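Local atomic coordinates of separin (Saccharomyces cerevisiae, PDB entry 5U1T), a protein that cleaves the Scc1 subunit of cohesin as a caspase-like cysteine protease at the onset of anaphase, allowing chromosomes to separate. Residues F197-K202 and S247-G252; Q591-K596 and K636-I641; S1253-F1258 and W1288-F1293. One frame throughout, in Å; residues are numbered along the deposited sequence.

Contact 1 of 3, residues F197-K202 and S247-G252; sequences FLQYIK and SMLYDG
Tyr250, at the end of helix 236-250, reaches across to the side of helix 190-203 and ends on Leu198 and Lys202. Leu249, one residue earlier, fills the space beside Gln199 and Lys202.

One hydrogen bond spans the two segments. The hydroxyl OH of Tyr250 donates to the backbone O of Leu198 at 2.6 Å. The donor stands above the carbonyl plane, with a C=O...O angle of 99°. The same oxygen also accepts the helical N-H of Lys202, so the tyrosine adds a second grip without displacing the helix bond.

The second kind of contact is CH-pi. The Lys202 chain is bent at chi2 (113°), which places CD over one face of the Tyr250 ring. CD lies 4.2 Å from the ring centroid and is offset toward the rim. The backbone around Leu198 and Gln199 meets the ring at its edge.

The rest is apolar packing. Lys202 and Leu249 run past one another in opposite senses, with Lys202 CG 3.5 Å from Leu249 CB. Leu198 CB lies 3.9 Å from Tyr250 CZ. The Gln199 side chain meets Leu249 through its aliphatic CG, while its amide bonds to Lys196 and Gln203 along its own helix. Tyr246 stacks on the Tyr250 ring and also touches Leu198.

The contact joins two helices of the N-terminal helical region, with helix 217-225 between them in the chain. Side-chain packing is mostly hydrocarbon, although the Lys202 chain also passes Leu249 O. The phenol differs: its one hydrogen bond ties the ring to the facing helix's backbone.

Contact 2 of 3, residues Q591-K596 and K636-I641; sequences QKSDEK and KYYSSI
Ser593 and Tyr637 face each other across a weakly bonded helical turn, 593-596, and a short helix, 635-638, in the alpha-helical domain. They follow the longer helices 578-590 and 621-633 respectively.

Ser593 points its side chain at the partner segment. Its OG is anti to the backbone N (chi1 -170°) and lies 3.2 Å from Tyr637 CD1. The same OG sits near the plane of the Tyr638 ring, at its edge, 3.7 Å from CE2. The backbone O of Ser593 lies over one face of the Tyr637 ring, offset toward the rim.

Both tyrosines share one first torsion, with CG beside the backbone N, so their different destinations come from their successive positions on the backbone. Tyr638 is buried and bonds through OH to Glu604, among side chains of helices 578-590 and 602-617. The Tyr637 ring passes beside Asp594, whose side chain crosses it obliquely. The carboxylate and ring planes are 62° apart, and OD1 is 3.7 Å from Tyr637 CE1.

The Lys636 chain is fully extended. Its NZ is 4.4 Å from Asp594 OD2, beyond a salt bridge, though the opposite charges probably still attract. That NZ also makes a weak hydrogen bond to Tyr637 OH, at 3.4 Å.

Contact 3 of 3, residues S1253-F1258 and W1288-F1293; sequences SLFEKF and WVIELF
Ile1290 projects from helix 1287-1294 toward helix 1252-1269, and its CG2 methyl meets both Phe1255 and Phe1258. These two phenylalanines stand one turn apart on their helix and border the notch that takes the methyl. In both, CG is anti to the backbone N (chi1 172° for Phe1255). The methyl lies 3.8 Å from Phe1255 CE1. It also sits at the edge of the Phe1258 ring, 3.6 Å from CE2.

Two further bumps flank the methyl. Glu1291 lays its CG 3.5 Å from Phe1255 CE1. Its chain crosses the phenylalanine at about a right angle, with OE1 over one ring face. On the other ring, Phe1258 CZ abuts Phe1293 CB at 3.9 Å. The Phe1293 ring itself leads away, into Leu1310 and Val1314 of helix 1303-1320.

An alanine in place of Phe1255 would probably open a gap beside Ile1290 CG2 and leave the Glu1291 chain without the ring it packs on.

The two short axes lie 10.7 Å apart and cross at 95°, so the helices meet over a small patch. This patch is part of the helical packing within the C50 peptidase region. Its chemistry is apolar, apart from one buried carboxylate. Salt bridges from Glu1291 to Arg1155 and Arg1157 pair that charge, which probably makes its burial tolerable while CG packs on Phe1255.

In the fold
The three contacts are separate along the chain and in space. Contacts 1 and 2 have centres about 53 Å apart, on the same side of the chain's centre. Contact 3 lies on the opposite side, about 145 Å from contact 1 between centres. No helix is shared. Contacts 1 and 3 join helix to helix; contact 2 joins short turns that follow longer helices. Contact 3 is the buried one, dominated by aromatic and aliphatic shape, with a carboxylate paired to two arginines. Contacts 1 and 2 are only partly buried. In contact 1 a phenol binds a backbone carbonyl. Contact 2 sets a serine against tyrosine rings, with opposite charges near each other but no salt bridge between them. All three lie away from Cys1497, the probable catalytic cysteine.

Contact 1 of 3, residues F197-K202 and S247-G252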
loop_
_atom_site.group_PDB
_atom_site.type_symbol
_atom_site.label_atom_id
_atom_site.label_comp_id
_atom_site.label_asym_id
_atom_site.label_seq_id
_atom_site.Cartn_x
_atom_site.Cartn_y
_atom_site.Cartn_z
ATOM N N PHE A 197 11.535 73.028 23.485
ATOM C CA PHE A 197 12.468 73.514 22.468
ATOM C C PHE A 197 13.907 73.554 22.968
ATOM O O PHE A 197 14.837 73.190 22.239
ATOM C CB PHE A 197 12.055 74.907 21.982
ATOM C CG PHE A 197 13.151 75.655 21.266
ATOM C CD1 PHE A 197 13.423 75.407 19.931
ATOM C CD2 PHE A 197 13.905 76.618 21.929
ATOM C CE1 PHE A 197 14.434 76.097 19.274
ATOM C CE2 PHE A 197 14.907 77.304 21.277
ATOM C CZ PHE A 197 15.170 77.048 19.948
ATOM N N LEU A 198 14.090 74.018 24.203
ATOM C CA LEU A 198 15.415 74.006 24.823
ATOM C C LEU A 198 15.886 72.565 24.961
ATOM O O LEU A 198 17.020 72.237 24.597
ATOM C CB LEU A 198 15.408 74.709 26.190
ATOM C CG LEU A 198 15.098 76.209 26.166
ATOM C CD1 LEU A 198 15.226 76.841 27.552
ATOM C CD2 LEU A 198 15.984 76.924 25.158
ATOM N N GLN A 199 15.003 71.711 25.471
ATOM C CA GLN A 199 15.311 70.296 25.633
ATOM C C GLN A 199 15.792 69.679 24.319
ATOM O O GLN A 199 16.818 69.009 24.294
ATOM C CB GLN A 199 14.091 69.545 26.163
ATOM C CG GLN A 199 14.231 68.027 26.152
ATOM C CD GLN A 199 12.883 67.320 26.107
ATOM O OE1 GLN A 199 11.846 67.908 26.424
ATOM N NE2 GLN A 199 12.891 66.061 25.699
ATOM N N TYR A 200 15.077 69.934 23.224
ATOM C CA TYR A 200 15.413 69.303 21.943
ATOM C C TYR A 200 16.782 69.757 21.448
ATOM O O TYR A 200 17.607 68.937 21.036
ATOM C CB TYR A 200 14.346 69.592 20.874
ATOM C CG TYR A 200 13.133 68.677 20.927
ATOM C CD1 TYR A 200 13.047 67.656 21.862
ATOM C CD2 TYR A 200 12.075 68.836 20.033
ATOM C CE1 TYR A 200 11.939 66.825 21.915
ATOM C CE2 TYR A 200 10.968 68.010 20.075
ATOM C CZ TYR A 200 10.905 67.005 21.020
ATOM O OH TYR A 200 9.810 66.177 21.075
ATOM N N ILE A 201 17.014 71.060 21.507
ATOM C CA ILE A 201 18.271 71.649 21.059
ATOM C C ILE A 201 19.491 71.096 21.820
ATOM O O ILE A 201 20.567 70.915 21.238
ATOM C CB ILE A 201 18.209 73.188 21.174
ATOM C CG1 ILE A 201 17.461 73.753 19.962
ATOM C CG2 ILE A 201 19.591 73.785 21.287
ATOM C CD1 ILE A 201 17.876 75.135 19.571
ATOM N N LYS A 202 19.317 70.807 23.107
ATOM C CA LYS A 202 20.341 70.092 23.868
ATOM C C LYS A 202 20.400 68.642 23.414
ATOM O O LYS A 202 21.475 68.101 23.156
ATOM C CB LYS A 202 20.059 70.159 25.374
ATOM C CG LYS A 202 21.140 69.529 26.258
ATOM C CD LYS A 202 21.864 70.585 27.087
ATOM C CE LYS A 202 22.965 69.968 27.940
ATOM N NZ LYS A 202 23.817 71.003 28.618
ATOM N N SER A 247 14.421 68.951 32.398
ATOM C CA SER A 247 15.378 68.765 33.475
ATOM C C SER A 247 16.516 67.851 33.079
ATOM O O SER A 247 17.681 68.200 33.195
ATOM C CB SER A 247 14.684 68.165 34.690
ATOM O OG SER A 247 13.809 69.091 35.282
ATOM N N MET A 248 16.150 66.698 32.563
ATOM C CA MET A 248 17.080 65.695 32.130
ATOM C C MET A 248 18.274 66.198 31.367
ATOM O O MET A 248 19.396 65.830 31.659
ATOM C CB MET A 248 16.338 64.733 31.246
ATOM C CG MET A 248 15.445 63.822 32.034
ATOM S SD MET A 248 16.411 62.405 32.526
ATOM C CE MET A 248 15.407 61.832 33.884
ATOM N N LEU A 249 18.044 67.007 30.358
ATOM C CA LEU A 249 19.147 67.495 29.575
ATOM C C LEU A 249 19.847 68.665 30.246
ATOM O O LEU A 249 20.968 68.988 29.887
ATOM C CB LEU A 249 18.684 67.869 28.174
ATOM C CG LEU A 249 18.524 66.665 27.262
ATOM C CD1 LEU A 249 17.398 65.794 27.777
ATOM C CD2 LEU A 249 18.275 67.088 25.828
ATOM N N TYR A 250 19.218 69.292 31.233
ATOM C CA TYR A 250 19.877 70.436 31.851
ATOM C C TYR A 250 20.208 70.249 33.338
ATOM O O TYR A 250 20.585 71.206 34.023
ATOM C CB TYR A 250 19.009 71.679 31.694
ATOM C CG TYR A 250 18.858 72.155 30.272
ATOM C CD1 TYR A 250 17.916 71.589 29.424
ATOM C CD2 TYR A 250 19.645 73.181 29.785
ATOM C CE1 TYR A 250 17.770 72.030 28.132
ATOM C CE2 TYR A 250 19.503 73.626 28.494
ATOM C CZ TYR A 250 18.565 73.051 27.673
ATOM O OH TYR A 250 18.430 73.507 26.388
ATOM N N ASP A 251 20.043 69.028 33.840
ATOM C CA ASP A 251 20.458 68.714 35.204
ATOM C C ASP A 251 21.961 68.877 35.293
ATOM O O ASP A 251 22.701 68.346 34.462
ATOM C CB ASP A 251 20.042 67.292 35.606
ATOM C CG ASP A 251 18.811 67.274 36.511
ATOM O OD1 ASP A 251 18.222 68.356 36.754
ATOM O OD2 ASP A 251 18.431 66.170 36.966
ATOM N N GLY A 252 22.405 69.622 36.295
ATOM C CA GLY A 252 23.818 69.899 36.457
ATOM C C GLY A 252 24.265 71.059 35.584
ATOM O O GLY A 252 25.394 71.064 35.091
#

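Contact 2 of 3, residues Q591-K596 and K636-I641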
loop_
_atom_site.group_PDB
_atom_site.type_symbol
_atom_site.label_atom_id
_atom_site.label_comp_id
_atom_site.label_asym_id
_atom_site.label_seq_id
_atom_site.Cartn_x
_atom_site.Cartn_y
_atom_site.Cartn_z
ATOM N N GLN A 591 18.573 23.038 -4.720
ATOM C CA GLN A 591 20.001 23.336 -4.841
ATOM C C GLN A 591 20.351 24.756 -4.420
ATOM O O GLN A 591 21.463 25.007 -3.937
ATOM C CB GLN A 591 20.473 23.119 -6.275
ATOM C CG GLN A 591 21.868 22.532 -6.347
ATOM C CD GLN A 591 22.009 21.280 -5.484
ATOM O OE1 GLN A 591 21.236 20.326 -5.613
ATOM N NE2 GLN A 591 22.995 21.288 -4.589
ATOM N N LYS A 592 19.402 25.673 -4.627
ATOM C CA LYS A 592 19.527 27.073 -4.238
ATOM C C LYS A 592 18.983 27.276 -2.830
ATOM O O LYS A 592 18.461 28.339 -2.492
ATOM C CB LYS A 592 18.785 27.976 -5.232
ATOM C CG LYS A 592 18.935 27.532 -6.683
ATOM C CD LYS A 592 19.300 28.691 -7.613
ATOM C CE LYS A 592 19.958 28.153 -8.893
ATOM N NZ LYS A 592 21.058 27.183 -8.586
ATOM N N SER A 593 19.102 26.234 -2.021
ATOM C CA SER A 593 18.709 26.267 -0.625
ATOM C C SER A 593 19.350 27.422 0.150
ATOM O O SER A 593 18.664 28.138 0.886
ATOM C CB SER A 593 19.080 24.938 0.042
ATOM O OG SER A 593 18.514 24.833 1.337
ATOM N N ASP A 594 20.663 27.599 -0.011
ATOM C CA ASP A 594 21.415 28.574 0.792
ATOM C C ASP A 594 21.509 29.962 0.145
ATOM O O ASP A 594 21.844 30.932 0.816
ATOM C CB ASP A 594 22.833 28.062 1.085
ATOM C CG ASP A 594 22.845 26.686 1.751
ATOM O OD1 ASP A 594 22.001 25.824 1.390
ATOM O OD2 ASP A 594 23.718 26.469 2.627
ATOM N N GLU A 595 21.253 30.045 -1.160
ATOM C CA GLU A 595 20.915 31.322 -1.800
ATOM C C GLU A 595 19.651 31.888 -1.149
ATOM O O GLU A 595 19.634 33.006 -0.637
ATOM C CB GLU A 595 20.646 31.163 -3.304
ATOM C CG GLU A 595 21.826 31.175 -4.269
ATOM C CD GLU A 595 21.349 30.912 -5.714
ATOM O OE1 GLU A 595 21.937 30.038 -6.402
ATOM O OE2 GLU A 595 20.364 31.573 -6.147
ATOM N N LYS A 596 18.583 31.097 -1.189
ATOM C CA LYS A 596 17.268 31.561 -0.753
ATOM C C LYS A 596 17.248 31.951 0.734
ATOM O O LYS A 596 16.408 32.761 1.144
ATOM C CB LYS A 596 16.203 30.494 -1.052
ATOM C CG LYS A 596 15.778 30.438 -2.518
ATOM C CD LYS A 596 14.281 30.140 -2.661
ATOM C CE LYS A 596 13.388 31.255 -2.041
ATOM N NZ LYS A 596 13.256 32.469 -2.902
ATOM N N LYS A 636 20.458 21.766 6.733
ATOM C CA LYS A 636 20.345 23.072 7.379
ATOM C C LYS A 636 18.922 23.616 7.345
ATOM O O LYS A 636 18.536 24.405 8.199
ATOM C CB LYS A 636 21.296 24.081 6.713
ATOM C CG LYS A 636 21.346 25.479 7.363
ATOM C CD LYS A 636 22.356 26.395 6.658
ATOM C CE LYS A 636 22.332 27.807 7.225
ATOM N NZ LYS A 636 23.095 28.769 6.371
ATOM N N TYR A 637 18.146 23.177 6.361
ATOM C CA TYR A 637 16.813 23.704 6.131
ATOM C C TYR A 637 15.745 22.635 6.159
ATOM O O TYR A 637 14.565 22.923 6.390
ATOM C CB TYR A 637 16.769 24.422 4.786
ATOM C CG TYR A 637 17.682 25.622 4.741
ATOM C CD1 TYR A 637 19.025 25.486 4.395
ATOM C CD2 TYR A 637 17.209 26.892 5.067
ATOM C CE1 TYR A 637 19.870 26.587 4.359
ATOM C CE2 TYR A 637 18.045 27.990 5.037
ATOM C CZ TYR A 637 19.378 27.834 4.683
ATOM O OH TYR A 637 20.219 28.929 4.653
ATOM N N TYR A 638 16.148 21.394 5.903
ATOM C CA TYR A 638 15.159 20.358 5.678
ATOM C C TYR A 638 15.233 19.286 6.732
ATOM O O TYR A 638 14.768 18.168 6.518
ATOM C CB TYR A 638 15.338 19.764 4.288
ATOM C CG TYR A 638 14.986 20.731 3.181
ATOM C CD1 TYR A 638 13.680 20.821 2.703
ATOM C CD2 TYR A 638 15.954 21.567 2.620
ATOM C CE1 TYR A 638 13.350 21.697 1.689
ATOM C CE2 TYR A 638 15.630 22.459 1.606
ATOM C CZ TYR A 638 14.323 22.520 1.149
ATOM O OH TYR A 638 13.996 23.385 0.133
ATOM N N SER A 639 15.795 19.640 7.882
ATOM C CA SER A 639 16.053 18.658 8.926
ATOM C C SER A 639 14.770 17.983 9.380
ATOM O O SER A 639 14.789 16.808 9.751
ATOM C CB SER A 639 16.750 19.301 10.126
ATOM O OG SER A 639 15.805 19.683 11.119
ATOM N N SER A 640 13.660 18.717 9.341
ATOM C CA SER A 640 12.377 18.202 9.829
ATOM C C SER A 640 11.837 17.099 8.928
ATOM O O SER A 640 11.044 16.254 9.342
ATOM C CB SER A 640 11.340 19.338 9.943
ATOM O OG SER A 640 10.687 19.612 8.706
ATOM N N ILE A 641 12.286 17.116 7.685
ATOM C CA ILE A 641 11.740 16.238 6.670
ATOM C C ILE A 641 12.667 15.046 6.406
ATOM O O ILE A 641 12.252 14.055 5.822
ATOM C CB ILE A 641 11.507 17.029 5.389
ATOM C CG1 ILE A 641 10.236 16.605 4.713
ATOM C CG2 ILE A 641 12.678 16.905 4.424
ATOM C CD1 ILE A 641 10.090 17.320 3.424
#

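Contact 3 of 3, residues S1253-F1258 and W1288-F1293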
loop_
_atom_site.group_PDB
_atom_site.type_symbol
_atom_site.label_atom_id
_atom_site.label_comp_id
_atom_site.label_asym_id
_atom_site.label_seq_id
_atom_site.Cartn_x
_atom_site.Cartn_y
_atom_site.Cartn_z
ATOM N N SER A 1253 9.513 -73.432 -10.642
ATOM C CA SER A 1253 10.299 -74.596 -11.054
ATOM C C SER A 1253 10.512 -74.574 -12.563
ATOM O O SER A 1253 11.619 -74.825 -13.063
ATOM C CB SER A 1253 9.627 -75.912 -10.630
ATOM O OG SER A 1253 8.222 -75.915 -10.869
ATOM N N LEU A 1254 9.443 -74.254 -13.284
ATOM C CA LEU A 1254 9.499 -74.160 -14.734
ATOM C C LEU A 1254 10.384 -73.003 -15.193
ATOM O O LEU A 1254 11.107 -73.131 -16.178
ATOM C CB LEU A 1254 8.091 -73.999 -15.300
ATOM C CG LEU A 1254 7.197 -75.234 -15.249
ATOM C CD1 LEU A 1254 5.831 -74.853 -15.723
ATOM C CD2 LEU A 1254 7.757 -76.320 -16.123
ATOM N N PHE A 1255 10.312 -71.880 -14.475
ATOM C CA PHE A 1255 11.065 -70.683 -14.834
ATOM C C PHE A 1255 12.567 -70.945 -14.891
ATOM O O PHE A 1255 13.269 -70.441 -15.775
ATOM C CB PHE A 1255 10.802 -69.528 -13.855
ATOM C CG PHE A 1255 11.711 -68.358 -14.088
ATOM C CD1 PHE A 1255 11.518 -67.535 -15.184
ATOM C CD2 PHE A 1255 12.804 -68.135 -13.270
ATOM C CE1 PHE A 1255 12.375 -66.494 -15.447
ATOM C CE2 PHE A 1255 13.670 -67.088 -13.526
ATOM C CZ PHE A 1255 13.453 -66.265 -14.615
ATOM N N GLU A 1256 13.053 -71.728 -13.935
ATOM C CA GLU A 1256 14.475 -72.016 -13.831
ATOM C C GLU A 1256 14.992 -72.889 -14.965
ATOM O O GLU A 1256 16.126 -72.719 -15.403
ATOM C CB GLU A 1256 14.774 -72.665 -12.484
ATOM C CG GLU A 1256 14.926 -71.637 -11.378
ATOM C CD GLU A 1256 16.075 -70.666 -11.658
ATOM O OE1 GLU A 1256 17.094 -71.104 -12.270
ATOM O OE2 GLU A 1256 15.955 -69.473 -11.278
ATOM N N LYS A 1257 14.168 -73.814 -15.449
ATOM C CA LYS A 1257 14.573 -74.613 -16.595
ATOM C C LYS A 1257 14.530 -73.724 -17.837
ATOM O O LYS A 1257 15.394 -73.826 -18.715
ATOM C CB LYS A 1257 13.697 -75.870 -16.761
ATOM C CG LYS A 1257 14.404 -77.014 -17.569
ATOM C CD LYS A 1257 13.730 -78.401 -17.388
ATOM C CE LYS A 1257 14.316 -79.511 -18.311
ATOM N NZ LYS A 1257 15.709 -79.940 -17.964
ATOM N N PHE A 1258 13.561 -72.819 -17.906
ATOM C CA PHE A 1258 13.529 -71.883 -19.027
ATOM C C PHE A 1258 14.758 -70.969 -19.048
ATOM O O PHE A 1258 15.230 -70.564 -20.121
ATOM C CB PHE A 1258 12.276 -71.009 -19.018
ATOM C CG PHE A 1258 12.259 -70.011 -20.137
ATOM C CD1 PHE A 1258 12.050 -70.426 -21.444
ATOM C CD2 PHE A 1258 12.496 -68.669 -19.893
ATOM C CE1 PHE A 1258 12.048 -69.532 -22.478
ATOM C CE2 PHE A 1258 12.500 -67.751 -20.934
ATOM C CZ PHE A 1258 12.274 -68.179 -22.226
ATOM N N TRP A 1288 13.112 -60.725 -14.168
ATOM C CA TRP A 1288 11.810 -60.224 -14.583
ATOM C C TRP A 1288 11.823 -59.920 -16.065
ATOM O O TRP A 1288 10.772 -59.881 -16.692
ATOM C CB TRP A 1288 11.399 -58.985 -13.787
ATOM C CG TRP A 1288 12.231 -57.767 -14.047
ATOM C CD1 TRP A 1288 13.330 -57.384 -13.351
ATOM C CD2 TRP A 1288 12.038 -56.775 -15.075
ATOM N NE1 TRP A 1288 13.837 -56.218 -13.869
ATOM C CE2 TRP A 1288 13.067 -55.820 -14.928
ATOM C CE3 TRP A 1288 11.096 -56.597 -16.097
ATOM C CZ2 TRP A 1288 13.183 -54.697 -15.760
ATOM C CZ3 TRP A 1288 11.217 -55.477 -16.933
ATOM C CH2 TRP A 1288 12.257 -54.548 -16.757
ATOM N N VAL A 1289 13.010 -59.713 -16.627
ATOM C CA VAL A 1289 13.145 -59.491 -18.067
ATOM C C VAL A 1289 12.966 -60.807 -18.822
ATOM O O VAL A 1289 12.276 -60.868 -19.845
ATOM C CB VAL A 1289 14.511 -58.882 -18.422
ATOM C CG1 VAL A 1289 14.693 -58.769 -19.937
ATOM C CG2 VAL A 1289 14.687 -57.518 -17.737
ATOM N N ILE A 1290 13.601 -61.851 -18.290
ATOM C CA ILE A 1290 13.451 -63.200 -18.796
ATOM C C ILE A 1290 11.994 -63.619 -18.701
ATOM O O ILE A 1290 11.463 -64.185 -19.648
ATOM C CB ILE A 1290 14.358 -64.191 -18.027
ATOM C CG1 ILE A 1290 15.805 -63.690 -18.045
ATOM C CG2 ILE A 1290 14.284 -65.595 -18.618
ATOM C CD1 ILE A 1290 16.758 -64.530 -17.203
ATOM N N GLU A 1291 11.341 -63.304 -17.579
ATOM C CA GLU A 1291 9.940 -63.685 -17.357
ATOM C C GLU A 1291 9.012 -63.124 -18.417
ATOM O O GLU A 1291 7.957 -63.680 -18.685
ATOM C CB GLU A 1291 9.451 -63.231 -15.981
ATOM C CG GLU A 1291 9.994 -64.051 -14.836
ATOM C CD GLU A 1291 9.699 -63.430 -13.484
ATOM O OE1 GLU A 1291 10.271 -63.890 -12.456
ATOM O OE2 GLU A 1291 8.892 -62.476 -13.454
ATOM N N LEU A 1292 9.400 -62.009 -19.016
ATOM C CA LEU A 1292 8.562 -61.378 -20.024
ATOM C C LEU A 1292 8.360 -62.313 -21.211
ATOM O O LEU A 1292 7.321 -62.275 -21.850
ATOM C CB LEU A 1292 9.172 -60.058 -20.489
ATOM C CG LEU A 1292 9.057 -58.868 -19.537
ATOM C CD1 LEU A 1292 9.709 -57.650 -20.160
ATOM C CD2 LEU A 1292 7.601 -58.613 -19.209
ATOM N N PHE A 1293 9.357 -63.148 -21.497
ATOM C CA PHE A 1293 9.287 -64.085 -22.618
ATOM C C PHE A 1293 8.224 -65.140 -22.349
ATOM O O PHE A 1293 7.370 -65.394 -23.196
ATOM C CB PHE A 1293 10.657 -64.735 -22.876
ATOM C CG PHE A 1293 11.625 -63.827 -23.578
ATOM C CD1 PHE A 1293 12.413 -62.937 -22.856
ATOM C CD2 PHE A 1293 11.717 -63.832 -24.962
ATOM C CE1 PHE A 1293 13.271 -62.079 -23.493
ATOM C CE2 PHE A 1293 12.584 -62.985 -25.608
ATOM C CZ PHE A 1293 13.362 -62.103 -24.870
#